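Local atomic coordinates of myosin-I heavy chain (Dictyostelium discoideum, PDB entry 5EJY), a protein that moves along actin as an ATP-driven class VII myosin motor in phagocytosis and adhesion, this chain being a MyTH4-FERM unit of its tail. Residues I436-P441 and K445-V450; V413-S418 and Y423-V428; R124-I129 and D165-S170; L128-C133 and K196-I201; L48-S51 and Q55-V58. All blocks are in the same frame, centred on the assembly; numbering follows the deposited sequence.

Interaction 1 of 5, residues I436-P441 and K445-V450; sequences INIYDP and KMLESV
I436 and V450 start an antiparallel ladder in which strands 436-440 and 445-450 run at 167° to each other, 4.5 Å between their axes. The two residues exchange backbone bonds both ways: I436 N to V450 O and V450 N to I436 O, each 2.7 Å. Further along, E448 O takes the N-H of I438, and L447 N gives its own to I438 O at 2.7 Å. L447 and E448 thus both face I438, a classic beta bulge that shifts the register by one. K445 O accepts from D440 N at 2.8 Å, nearly straight at 172°. The pair forms a beta hairpin, and 445-450 is an outermost strand of a four-stranded antiparallel sheet in the FERM region. On the face of N437 and Y439, M446 makes a Met-aromatic contact. Its chain bends at chi2 (-70°), which brings SD to the edge of the Y439 ring, 3.7 Å from CD1. The same sulfur touches N437 CB. At the other end of this face, S449 OG lies near N437 OD1 at 3.3 Å, at best a weak bond, while N437 ND2 is held by A430 O. On the other face I438 CD1 packs against V450 CG2 at 4.0 Å and lies close to E448 CB. I438 and E448 point the same way, and the carboxylate of E448 goes on to bond Y423 OH.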
# COMPACT_ATOMS: atom_id res chain seq x y z
N ILE A 436 14.17 -16.14 15.94
CA ILE A 436 14.86 -15.13 15.15
C ILE A 436 16.28 -15.58 14.91
O ILE A 436 17.13 -15.51 15.80
CB ILE A 436 14.86 -13.77 15.87
CG1 ILE A 436 13.43 -13.36 16.21
CG2 ILE A 436 15.55 -12.72 15.00
CD1 ILE A 436 13.33 -12.21 17.19
N ASN A 437 16.55 -16.04 13.70
CA ASN A 437 17.82 -16.66 13.40
C ASN A 437 18.84 -15.74 12.75
O ASN A 437 18.57 -15.09 11.74
CB ASN A 437 17.59 -17.91 12.55
CG ASN A 437 16.57 -18.84 13.18
OD1 ASN A 437 16.83 -19.42 14.24
ND2 ASN A 437 15.40 -18.97 12.56
N ILE A 438 20.01 -15.66 13.36
CA ILE A 438 21.10 -14.89 12.79
C ILE A 438 21.86 -15.80 11.85
O ILE A 438 22.38 -16.85 12.25
CB ILE A 438 22.05 -14.35 13.89
CG1 ILE A 438 21.27 -13.45 14.86
CG2 ILE A 438 23.20 -13.59 13.26
CD1 ILE A 438 22.01 -13.09 16.17
N TYR A 439 21.96 -15.37 10.59
CA TYR A 439 22.50 -16.19 9.54
C TYR A 439 23.61 -15.43 8.83
O TYR A 439 23.50 -14.22 8.60
CB TYR A 439 21.39 -16.53 8.55
CG TYR A 439 21.81 -17.28 7.32
CD1 TYR A 439 21.92 -18.67 7.33
CD2 TYR A 439 22.05 -16.62 6.12
CE1 TYR A 439 22.28 -19.37 6.20
CE2 TYR A 439 22.40 -17.31 4.99
CZ TYR A 439 22.52 -18.69 5.03
OH TYR A 439 22.88 -19.39 3.90
N ASP A 440 24.68 -16.12 8.50
CA ASP A 440 25.79 -15.48 7.81
C ASP A 440 25.79 -15.88 6.35
O ASP A 440 26.12 -17.02 6.01
CB ASP A 440 27.13 -15.88 8.45
CG ASP A 440 28.29 -15.13 7.85
OD1 ASP A 440 28.10 -14.44 6.83
OD2 ASP A 440 29.41 -15.24 8.40
N PRO A 441 25.44 -14.93 5.47
CA PRO A 441 25.33 -15.24 4.04
C PRO A 441 26.69 -15.52 3.40
O PRO A 441 26.76 -16.12 2.33
CB PRO A 441 24.68 -13.97 3.45
CG PRO A 441 25.04 -12.89 4.40
CD PRO A 441 25.09 -13.53 5.76
N LYS A 445 25.84 -20.21 6.96
CA LYS A 445 25.61 -20.89 8.23
C LYS A 445 24.81 -20.05 9.21
O LYS A 445 25.00 -18.83 9.31
CB LYS A 445 26.96 -21.26 8.86
CG LYS A 445 27.78 -22.20 8.01
CD LYS A 445 29.07 -22.61 8.71
CE LYS A 445 29.86 -23.59 7.86
NZ LYS A 445 31.06 -24.08 8.60
N MET A 446 23.92 -20.71 9.94
CA MET A 446 23.22 -20.11 11.06
C MET A 446 24.19 -19.94 12.22
O MET A 446 25.00 -20.83 12.50
CB MET A 446 22.08 -21.02 11.52
CG MET A 446 20.95 -21.17 10.51
SD MET A 446 20.01 -19.64 10.34
CE MET A 446 18.84 -20.09 9.04
N LEU A 447 24.09 -18.80 12.90
CA LEU A 447 25.03 -18.48 13.98
C LEU A 447 24.38 -18.55 15.35
O LEU A 447 25.02 -18.91 16.33
CB LEU A 447 25.64 -17.10 13.76
CG LEU A 447 26.47 -16.92 12.49
CD1 LEU A 447 27.01 -15.51 12.45
CD2 LEU A 447 27.61 -17.94 12.43
N GLU A 448 23.09 -18.20 15.41
CA GLU A 448 22.39 -18.14 16.68
C GLU A 448 20.90 -18.12 16.45
O GLU A 448 20.43 -17.58 15.45
CB GLU A 448 22.81 -16.87 17.44
CG GLU A 448 22.26 -16.77 18.85
CD GLU A 448 23.09 -15.83 19.72
OE1 GLU A 448 24.30 -15.68 19.45
OE2 GLU A 448 22.52 -15.25 20.67
N SER A 449 20.14 -18.72 17.37
CA SER A 449 18.69 -18.68 17.31
C SER A 449 18.15 -17.85 18.47
O SER A 449 18.15 -18.30 19.62
CB SER A 449 18.08 -20.08 17.36
OG SER A 449 16.66 -20.01 17.47
N VAL A 450 17.72 -16.64 18.17
CA VAL A 450 17.24 -15.72 19.19
C VAL A 450 15.76 -15.99 19.48
O VAL A 450 14.97 -16.22 18.56
CB VAL A 450 17.47 -14.26 18.76
CG1 VAL A 450 16.92 -13.30 19.80
CG2 VAL A 450 18.96 -14.01 18.54

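Interaction 2 of 5, residues V413-S418 and Y423-V428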
# COMPACT_ATOMS: atom_id res chain seq x y z
N VAL A 413 17.68 -8.30 5.56
CA VAL A 413 19.10 -7.96 5.47
C VAL A 413 19.45 -6.92 6.54
O VAL A 413 18.81 -5.87 6.63
CB VAL A 413 19.46 -7.40 4.08
CG1 VAL A 413 20.93 -6.97 4.02
CG2 VAL A 413 19.15 -8.42 2.99
N CYS A 414 20.46 -7.23 7.36
CA CYS A 414 20.82 -6.35 8.46
C CYS A 414 22.32 -6.10 8.56
O CYS A 414 23.14 -6.76 7.93
CB CYS A 414 20.36 -6.94 9.80
SG CYS A 414 18.61 -7.28 9.94
N GLU A 415 22.65 -5.12 9.39
CA GLU A 415 24.03 -4.93 9.82
C GLU A 415 24.04 -4.44 11.25
O GLU A 415 23.03 -3.98 11.77
CB GLU A 415 24.76 -3.97 8.88
CG GLU A 415 24.19 -2.57 8.85
CD GLU A 415 24.75 -1.76 7.69
OE1 GLU A 415 24.85 -2.31 6.57
OE2 GLU A 415 25.09 -0.58 7.90
N HIS A 416 25.19 -4.55 11.92
CA HIS A 416 25.29 -4.06 13.28
C HIS A 416 26.63 -3.33 13.44
O HIS A 416 27.53 -3.46 12.60
CB HIS A 416 25.15 -5.19 14.30
CG HIS A 416 26.39 -6.01 14.48
ND1 HIS A 416 27.41 -5.64 15.33
CD2 HIS A 416 26.78 -7.18 13.91
CE1 HIS A 416 28.37 -6.54 15.28
NE2 HIS A 416 28.01 -7.49 14.43
N GLN A 417 26.73 -2.57 14.51
CA GLN A 417 27.92 -1.76 14.76
C GLN A 417 28.47 -2.02 16.15
O GLN A 417 29.08 -1.14 16.75
CB GLN A 417 27.56 -0.27 14.65
CG GLN A 417 26.93 0.11 13.33
CD GLN A 417 26.72 1.60 13.19
OE1 GLN A 417 26.50 2.31 14.18
NE2 GLN A 417 26.80 2.09 11.96
N SER A 418 28.25 -3.22 16.68
CA SER A 418 28.64 -3.48 18.06
C SER A 418 30.08 -3.93 18.14
O SER A 418 30.56 -4.62 17.24
CB SER A 418 27.76 -4.54 18.73
OG SER A 418 28.36 -4.96 19.95
N TYR A 423 29.03 -11.59 16.04
CA TYR A 423 28.61 -11.75 14.64
C TYR A 423 29.35 -10.81 13.70
O TYR A 423 29.80 -9.74 14.12
CB TYR A 423 27.11 -11.52 14.52
CG TYR A 423 26.38 -11.98 15.75
CD1 TYR A 423 26.27 -13.33 16.04
CD2 TYR A 423 25.86 -11.07 16.66
CE1 TYR A 423 25.62 -13.76 17.17
CE2 TYR A 423 25.22 -11.49 17.80
CZ TYR A 423 25.11 -12.83 18.05
OH TYR A 423 24.47 -13.26 19.19
N PRO A 424 29.46 -11.20 12.43
CA PRO A 424 29.95 -10.34 11.36
C PRO A 424 29.06 -9.11 11.21
O PRO A 424 27.88 -9.17 11.59
CB PRO A 424 29.84 -11.23 10.11
CG PRO A 424 29.88 -12.62 10.65
CD PRO A 424 29.16 -12.56 11.95
N LYS A 425 29.62 -8.03 10.68
CA LYS A 425 28.91 -6.76 10.56
C LYS A 425 27.66 -6.90 9.72
O LYS A 425 26.63 -6.29 10.01
CB LYS A 425 29.81 -5.69 9.94
CG LYS A 425 29.02 -4.58 9.26
CD LYS A 425 29.90 -3.54 8.59
CE LYS A 425 29.04 -2.54 7.82
NZ LYS A 425 29.86 -1.52 7.10
N ASN A 426 27.77 -7.67 8.65
CA ASN A 426 26.65 -7.91 7.76
C ASN A 426 26.10 -9.30 7.99
O ASN A 426 26.84 -10.28 7.95
CB ASN A 426 27.05 -7.73 6.30
CG ASN A 426 27.67 -6.37 6.03
OD1 ASN A 426 26.96 -5.39 5.78
ND2 ASN A 426 28.99 -6.30 6.09
N PHE A 427 24.80 -9.39 8.24
CA PHE A 427 24.18 -10.67 8.49
C PHE A 427 22.73 -10.64 7.98
O PHE A 427 22.25 -9.61 7.52
CB PHE A 427 24.22 -11.01 9.98
CG PHE A 427 23.57 -9.97 10.86
CD1 PHE A 427 24.25 -8.82 11.22
CD2 PHE A 427 22.27 -10.14 11.31
CE1 PHE A 427 23.65 -7.86 12.03
CE2 PHE A 427 21.65 -9.19 12.11
CZ PHE A 427 22.35 -8.04 12.47
N VAL A 428 22.06 -11.77 8.09
CA VAL A 428 20.66 -11.88 7.68
C VAL A 428 19.91 -12.31 8.92
O VAL A 428 20.38 -13.15 9.69
CB VAL A 428 20.51 -12.93 6.57
CG1 VAL A 428 19.04 -13.35 6.39
CG2 VAL A 428 21.09 -12.41 5.25
O HOH W 1 24.22 -5.69 5.26
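H416 reaches across to Y423 at the loop end of a beta hairpin, where strand 410-415 pairs with strand 426-432 in the antiparallel sheet of the FERM region. Its NE2 donates to Y423 O at 2.9 Å. The bond is straight (167°) and lies in the imidazole plane, but it meets the carbonyl from above its own plane. The backbone of the same residue is also held, H416 N giving to K425 O at 3.0 Å. CG sits between the backbone N and the carbonyl carbon (chi1 79°), and this turns the ring back toward 423-425. F427 CE1 comes to the edge of the imidazole, 3.7 Å from CD2, with the two ring planes oblique. A leucine in place of H416 would probably leave Y423 O without this donor and let the turn move more freely. Further in, C414 lies over one face of the F427 ring, with CB 3.5 Å from CE2. C414 and F427 are a hydrogen-bonded pair, each N giving to the other's O. Strand 476-480 adds L477 against H416 and A479 against F427. The Y423 side chain packs on I438 of the next strand, 435-440. What fixes the imidazole's rotation is its second nitrogen: ND1 accepts the N-H of S418 at 2.9 Å, near the ring plane.

Interaction 3 of 5, residues R124-I129 and D165-S170; sequences RVWELI and DSAQAS
W126 lays the six-membered part of its indole against A167. CZ3 is 3.5 Å from A167 CB, and CE3 and CH2 are close to the same methyl. The methyl meets the ring obliquely. Behind the indole, I129 of the same helix sets CD1 over one face, 3.5 Å above the plane and offset toward the rim. The ring therefore lies between its own helix and the neighbouring one. At its base, W126 CB meets S166 CB at 4.0 Å, and this is where the two backbones come nearest. One turn on, I129 turns its CG2 branch to S170 OG at 3.7 Å. CG2 is anti to the backbone N, since CG1 takes the place beside it (chi1 -80°). The segments 124-129 and 165-170 run nearly parallel, 11° apart, with axes 9.0 Å from each other. The small S166, A167 and S170 leave room for the large side chains of helix 119-133. Helix 143-155 closes round the same group, with L150 and T153 on W126 and F146 on I129. Cutting W126 back to alanine is likely to open a gap beside A167 and take away the surface on which I129 CD1 rests. These helices belong to the MyTH4 domain. S170 OG gives to S166 O at 2.8 Å; S166 OG bonds S162 O and also meets N198 ND2 of the loop after helix 189-196. S170 N reaches that same S166 O from the other face of its plane. With no hydrogen bond crossing between the two segments, this buried contact rests on van der Waals packing.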
# COMPACT_ATOMS: atom_id res chain seq x y z
N ARG A 124 -19.70 19.94 -10.23
CA ARG A 124 -18.35 20.21 -9.75
C ARG A 124 -18.24 20.23 -8.23
O ARG A 124 -17.27 19.71 -7.66
CB ARG A 124 -17.84 21.54 -10.31
CG ARG A 124 -17.45 21.47 -11.77
CD ARG A 124 -16.26 20.54 -11.95
NE ARG A 124 -15.94 20.33 -13.36
CZ ARG A 124 -15.41 21.26 -14.15
NH1 ARG A 124 -15.15 22.47 -13.66
NH2 ARG A 124 -15.15 20.98 -15.42
N VAL A 125 -19.22 20.83 -7.56
CA VAL A 125 -19.19 20.88 -6.10
C VAL A 125 -19.31 19.46 -5.55
O VAL A 125 -18.64 19.12 -4.58
CB VAL A 125 -20.30 21.75 -5.48
CG1 VAL A 125 -20.14 21.77 -3.95
CG2 VAL A 125 -20.25 23.16 -6.02
N TRP A 126 -20.15 18.64 -6.16
CA TRP A 126 -20.33 17.27 -5.67
C TRP A 126 -19.10 16.38 -5.92
O TRP A 126 -18.81 15.47 -5.13
CB TRP A 126 -21.64 16.65 -6.18
CG TRP A 126 -22.80 17.06 -5.33
CD1 TRP A 126 -23.70 18.07 -5.57
CD2 TRP A 126 -23.16 16.51 -4.06
NE1 TRP A 126 -24.60 18.16 -4.54
CE2 TRP A 126 -24.29 17.21 -3.60
CE3 TRP A 126 -22.64 15.47 -3.27
CZ2 TRP A 126 -24.91 16.91 -2.39
CZ3 TRP A 126 -23.24 15.18 -2.07
CH2 TRP A 126 -24.38 15.90 -1.64
N GLU A 127 -18.36 16.67 -6.98
CA GLU A 127 -17.04 16.06 -7.18
C GLU A 127 -16.08 16.44 -6.04
O GLU A 127 -15.35 15.59 -5.54
CB GLU A 127 -16.44 16.48 -8.51
CG GLU A 127 -17.13 15.85 -9.74
CD GLU A 127 -16.70 16.47 -11.05
OE1 GLU A 127 -15.91 17.43 -11.03
OE2 GLU A 127 -17.17 16.01 -12.12
N LEU A 128 -16.07 17.72 -5.66
CA LEU A 128 -15.30 18.19 -4.51
C LEU A 128 -15.71 17.51 -3.22
O LEU A 128 -14.86 17.14 -2.42
CB LEU A 128 -15.45 19.70 -4.34
CG LEU A 128 -14.80 20.57 -5.42
CD1 LEU A 128 -15.10 22.06 -5.18
CD2 LEU A 128 -13.29 20.32 -5.46
N ILE A 129 -17.01 17.38 -3.01
CA ILE A 129 -17.52 16.69 -1.84
C ILE A 129 -16.96 15.26 -1.80
O ILE A 129 -16.50 14.78 -0.76
CB ILE A 129 -19.08 16.70 -1.83
CG1 ILE A 129 -19.59 18.05 -1.32
CG2 ILE A 129 -19.63 15.60 -0.95
CD1 ILE A 129 -21.12 18.29 -1.61
N ASP A 165 -24.92 10.01 -8.05
CA ASP A 165 -23.87 8.99 -8.04
C ASP A 165 -22.74 9.46 -7.12
O ASP A 165 -22.20 8.68 -6.34
CB ASP A 165 -23.30 8.76 -9.44
CG ASP A 165 -24.23 7.95 -10.34
OD1 ASP A 165 -25.09 7.21 -9.82
OD2 ASP A 165 -24.06 8.04 -11.57
N SER A 166 -22.40 10.74 -7.23
CA SER A 166 -21.37 11.33 -6.36
C SER A 166 -21.78 11.29 -4.89
O SER A 166 -20.97 10.97 -4.03
CB SER A 166 -21.06 12.76 -6.78
OG SER A 166 -20.37 12.77 -8.01
N ALA A 167 -23.04 11.61 -4.61
CA ALA A 167 -23.51 11.60 -3.24
C ALA A 167 -23.52 10.20 -2.66
O ALA A 167 -23.11 9.99 -1.53
CB ALA A 167 -24.91 12.25 -3.12
N GLN A 168 -24.00 9.23 -3.44
CA GLN A 168 -23.97 7.85 -2.97
C GLN A 168 -22.54 7.36 -2.74
O GLN A 168 -22.27 6.69 -1.75
CB GLN A 168 -24.68 6.91 -3.94
CG GLN A 168 -26.18 7.12 -4.00
CD GLN A 168 -26.88 6.01 -4.75
OE1 GLN A 168 -26.76 5.90 -5.97
NE2 GLN A 168 -27.60 5.16 -4.02
N ALA A 169 -21.64 7.67 -3.66
CA ALA A 169 -20.24 7.23 -3.52
C ALA A 169 -19.54 7.93 -2.35
O ALA A 169 -18.64 7.36 -1.72
CB ALA A 169 -19.49 7.45 -4.81
N SER A 170 -19.95 9.16 -2.07
CA SER A 170 -19.40 9.92 -0.94
C SER A 170 -19.84 9.31 0.36
O SER A 170 -19.04 9.13 1.26
CB SER A 170 -19.85 11.39 -0.97
OG SER A 170 -19.32 12.07 -2.09

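Interaction 4 of 5, residues L128-C133 and K196-I201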
# COMPACT_ATOMS: atom_id res chain seq x y z
N LEU A 128 -16.07 17.72 -5.66
CA LEU A 128 -15.30 18.19 -4.51
C LEU A 128 -15.71 17.51 -3.22
O LEU A 128 -14.86 17.14 -2.42
CB LEU A 128 -15.45 19.70 -4.34
CG LEU A 128 -14.80 20.57 -5.42
CD1 LEU A 128 -15.10 22.06 -5.18
CD2 LEU A 128 -13.29 20.32 -5.46
N ILE A 129 -17.01 17.38 -3.01
CA ILE A 129 -17.52 16.69 -1.84
C ILE A 129 -16.96 15.26 -1.80
O ILE A 129 -16.50 14.78 -0.76
CB ILE A 129 -19.08 16.70 -1.83
CG1 ILE A 129 -19.59 18.05 -1.32
CG2 ILE A 129 -19.63 15.60 -0.95
CD1 ILE A 129 -21.12 18.29 -1.61
N HIS A 130 -16.98 14.60 -2.95
CA HIS A 130 -16.52 13.23 -3.05
C HIS A 130 -14.99 13.13 -2.83
O HIS A 130 -14.53 12.23 -2.14
CB HIS A 130 -16.94 12.66 -4.42
CG HIS A 130 -16.76 11.18 -4.54
ND1 HIS A 130 -16.92 10.51 -5.74
CD2 HIS A 130 -16.41 10.23 -3.63
CE1 HIS A 130 -16.68 9.23 -5.56
NE2 HIS A 130 -16.37 9.03 -4.29
N PHE A 131 -14.22 14.07 -3.40
CA PHE A 131 -12.77 14.10 -3.16
C PHE A 131 -12.51 14.23 -1.67
O PHE A 131 -11.61 13.60 -1.12
CB PHE A 131 -12.10 15.31 -3.82
CG PHE A 131 -12.22 15.36 -5.33
CD1 PHE A 131 -12.20 14.20 -6.09
CD2 PHE A 131 -12.33 16.58 -5.98
CE1 PHE A 131 -12.30 14.25 -7.47
CE2 PHE A 131 -12.45 16.65 -7.37
CZ PHE A 131 -12.44 15.48 -8.11
N THR A 132 -13.30 15.08 -1.01
CA THR A 132 -13.06 15.40 0.39
C THR A 132 -13.41 14.20 1.26
O THR A 132 -12.65 13.83 2.14
CB THR A 132 -13.86 16.66 0.83
OG1 THR A 132 -13.52 17.74 -0.03
CG2 THR A 132 -13.52 17.06 2.28
N CYS A 133 -14.57 13.60 1.01
CA CYS A 133 -14.98 12.39 1.72
C CYS A 133 -13.95 11.26 1.59
O CYS A 133 -13.83 10.42 2.50
CB CYS A 133 -16.33 11.90 1.21
SG CYS A 133 -17.72 12.96 1.73
N LYS A 196 -13.56 11.27 -9.26
CA LYS A 196 -14.37 12.22 -10.02
C LYS A 196 -15.43 11.48 -10.81
O LYS A 196 -16.61 11.86 -10.79
CB LYS A 196 -13.49 13.07 -10.95
CG LYS A 196 -14.27 14.01 -11.89
CD LYS A 196 -13.36 15.05 -12.54
CE LYS A 196 -13.80 15.44 -13.95
NZ LYS A 196 -15.28 15.47 -14.13
N GLU A 197 -15.02 10.42 -11.49
CA GLU A 197 -15.93 9.66 -12.36
C GLU A 197 -16.66 8.55 -11.63
O GLU A 197 -17.30 7.71 -12.28
CB GLU A 197 -15.18 9.07 -13.55
CG GLU A 197 -14.32 10.04 -14.32
CD GLU A 197 -13.77 9.43 -15.60
OE1 GLU A 197 -12.58 9.66 -15.92
OE2 GLU A 197 -14.53 8.71 -16.28
N ASN A 198 -16.59 8.53 -10.31
CA ASN A 198 -17.33 7.55 -9.52
C ASN A 198 -17.00 6.10 -9.90
O ASN A 198 -17.90 5.26 -10.00
CB ASN A 198 -18.84 7.82 -9.62
CG ASN A 198 -19.25 9.11 -8.92
OD1 ASN A 198 -18.88 9.35 -7.78
ND2 ASN A 198 -20.01 9.96 -9.62
N ARG A 199 -15.72 5.82 -10.12
CA ARG A 199 -15.30 4.46 -10.43
C ARG A 199 -14.15 4.03 -9.51
O ARG A 199 -13.58 4.86 -8.82
CB ARG A 199 -14.88 4.34 -11.88
CG ARG A 199 -13.66 5.15 -12.24
CD ARG A 199 -13.18 4.80 -13.64
NE ARG A 199 -11.80 5.23 -13.86
CZ ARG A 199 -11.47 6.37 -14.46
NH1 ARG A 199 -12.42 7.18 -14.90
NH2 ARG A 199 -10.19 6.69 -14.61
N PRO A 200 -13.82 2.73 -9.49
CA PRO A 200 -12.69 2.20 -8.72
C PRO A 200 -11.36 2.65 -9.28
O PRO A 200 -11.27 3.02 -10.45
CB PRO A 200 -12.83 0.68 -8.89
CG PRO A 200 -14.26 0.46 -9.32
CD PRO A 200 -14.60 1.66 -10.14
N ILE A 201 -10.32 2.63 -8.44
CA ILE A 201 -8.96 2.83 -8.92
C ILE A 201 -8.47 1.46 -9.36
O ILE A 201 -8.66 0.48 -8.64
CB ILE A 201 -8.03 3.37 -7.81
CG1 ILE A 201 -8.44 4.79 -7.39
CG2 ILE A 201 -6.59 3.40 -8.28
CD1 ILE A 201 -9.64 4.85 -6.46
O HOH W 2 -17.57 12.41 -7.89
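H130 ND1 is met by a water at 2.9 Å that lies in the plane of its ring. The same water gives a proton toward K196 O at 3.1 Å, though other acceptors compete for its protons. It so bridges helix 119-133 to the last turn of helix 189-196. N198 OD1 comes in obliquely to the imidazole, 3.1 Å from ND1, with the ring and amide planes 21° apart. The other end of that amide is held, as N198 ND2 bonds S166 OG of helix 161-180. H130 carries CG anti to its backbone N (chi1 -169°), which sends the ring out to the loop; A169 and S170 pack against it. The second contact is apolar. F131 and K196 lie side by side and point the same way. F131 CE1 and CZ each sit 3.9 Å from K196 CB, and K196 N approaches the edge of the ring. L192 and I195 of helix 189-196 also touch F131. The K196 chain then bends at chi3 and chi4 away from the ring, and its NZ forms a salt bridge with E127, one turn before F131. The charged end of the lysine and its aliphatic part thus both bind helix 119-133. N198 has positive phi (57°) and is the C-prime residue of a Schellman motif, the usual way of ending an alpha helix, here where the MyTH4 helices give way to the first FERM strand, 201-207.

Interaction 5 of 5, residues L48-S51 and Q55-V58; sequences LVHS and QTKV
H50 and T56 are joined by a water, the one polar link between the two segments. It accepts the N-H of H50 at 3.0 Å and lies 2.7 Å from T56 OG1. It thus ties the loop backbone to the first turns of helix 53-70. T56 OG1 is also near H50 O, but the angle there is too poor for a bond. The hydroxyl has a weak bond to D52 O, just before the helix. OG1 stands beside the backbone N (chi1 -62°), the branch that faces H50.

Van der Waals contact does the rest. H50 CB touches T56 OG1 at 3.6 Å and Q55 CB at 4.1 Å. The H50 and Q55 side chains cross at about a right angle, with ring and amide planes 47° apart. Q55 OE1 stays 4.0 Å from H50 ND1, and each polar end takes a partner outside the pair. H50 NE2 bonds E104 OE1, which L48 N also reaches. Q55 OE1 bonds S100 OG, and Q55 NE2 turns back to D52. The carboxylate of E104 would probably favour a proton on H50 NE2.

The contact is small and lies near the surface of the MyTH4 region. Segment 48-51 lies in the loop between helix 16-23 and helix 53-70, near its end. H50 and L48 fasten it to helix 102-112, and L48 also packs on Y19 and N23 of helix 16-23.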
# COMPACT_ATOMS: atom_id res chain seq x y z
N LEU A 48 -16.63 29.43 9.39
CA LEU A 48 -16.67 29.12 10.81
C LEU A 48 -15.70 30.03 11.56
O LEU A 48 -14.95 30.79 10.95
CB LEU A 48 -16.35 27.64 11.05
CG LEU A 48 -17.26 26.66 10.30
CD1 LEU A 48 -16.83 25.22 10.53
CD2 LEU A 48 -18.73 26.87 10.74
N VAL A 49 -15.72 29.97 12.87
CA VAL A 49 -14.87 30.85 13.66
C VAL A 49 -13.56 30.16 14.01
O VAL A 49 -13.56 29.11 14.65
CB VAL A 49 -15.57 31.29 14.96
CG1 VAL A 49 -14.63 32.15 15.81
CG2 VAL A 49 -16.88 32.05 14.63
N HIS A 50 -12.45 30.75 13.58
CA HIS A 50 -11.14 30.24 13.94
C HIS A 50 -10.39 31.27 14.80
O HIS A 50 -10.26 32.42 14.41
CB HIS A 50 -10.34 29.88 12.67
CG HIS A 50 -11.08 28.99 11.72
ND1 HIS A 50 -11.09 27.62 11.83
CD2 HIS A 50 -11.85 29.28 10.64
CE1 HIS A 50 -11.84 27.10 10.87
NE2 HIS A 50 -12.31 28.09 10.13
N SER A 51 -9.91 30.85 15.96
CA SER A 51 -9.14 31.75 16.81
C SER A 51 -7.75 31.99 16.22
O SER A 51 -7.09 32.98 16.53
CB SER A 51 -9.00 31.17 18.22
OG SER A 51 -8.29 29.95 18.21
N GLN A 55 -5.53 30.43 10.09
CA GLN A 55 -6.52 29.49 9.59
C GLN A 55 -7.72 30.22 9.01
O GLN A 55 -8.37 29.73 8.09
CB GLN A 55 -6.97 28.51 10.68
CG GLN A 55 -5.98 27.38 10.91
CD GLN A 55 -6.40 26.43 12.01
OE1 GLN A 55 -7.48 25.84 11.96
NE2 GLN A 55 -5.54 26.29 13.03
N THR A 56 -8.01 31.40 9.55
CA THR A 56 -9.06 32.23 8.98
C THR A 56 -8.67 32.63 7.57
O THR A 56 -9.48 32.54 6.64
CB THR A 56 -9.29 33.50 9.83
OG1 THR A 56 -9.71 33.12 11.14
CG2 THR A 56 -10.35 34.38 9.19
N LYS A 57 -7.42 33.05 7.39
CA LYS A 57 -6.93 33.46 6.09
C LYS A 57 -6.94 32.30 5.09
O LYS A 57 -7.32 32.47 3.93
CB LYS A 57 -5.50 34.01 6.20
CG LYS A 57 -4.90 34.41 4.85
CD LYS A 57 -3.43 34.83 4.95
CE LYS A 57 -2.51 33.63 5.20
NZ LYS A 57 -2.31 32.77 3.99
N VAL A 58 -6.51 31.14 5.54
CA VAL A 58 -6.50 29.96 4.69
C VAL A 58 -7.92 29.52 4.29
O VAL A 58 -8.15 29.07 3.17
CB VAL A 58 -5.75 28.80 5.37
CG1 VAL A 58 -5.94 27.49 4.57
CG2 VAL A 58 -4.26 29.13 5.50
O HOH W 3 -12.33 33.11 11.73

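From the N terminus, interaction 5 comes first, a short loop folded onto the start of helix 53-70. Interactions 3 and 4 both set out from helix 119-133 and share L128 and I129. The loop closed by interaction 3 ends at helix 161-180; that of interaction 4 runs on to 196-201, where the MyTH4 helices meet the FERM part. They touch through E127 with K196 and S166 with N198. Interactions 2 and 1 follow in series as successive hairpins of one four-stranded sheet, with centres 11 Å apart. Y423 with E448 and V428 with Y439 join them. Interactions 1 and 3 lie on opposite sides of the chain's centre, about 55 Å between centres.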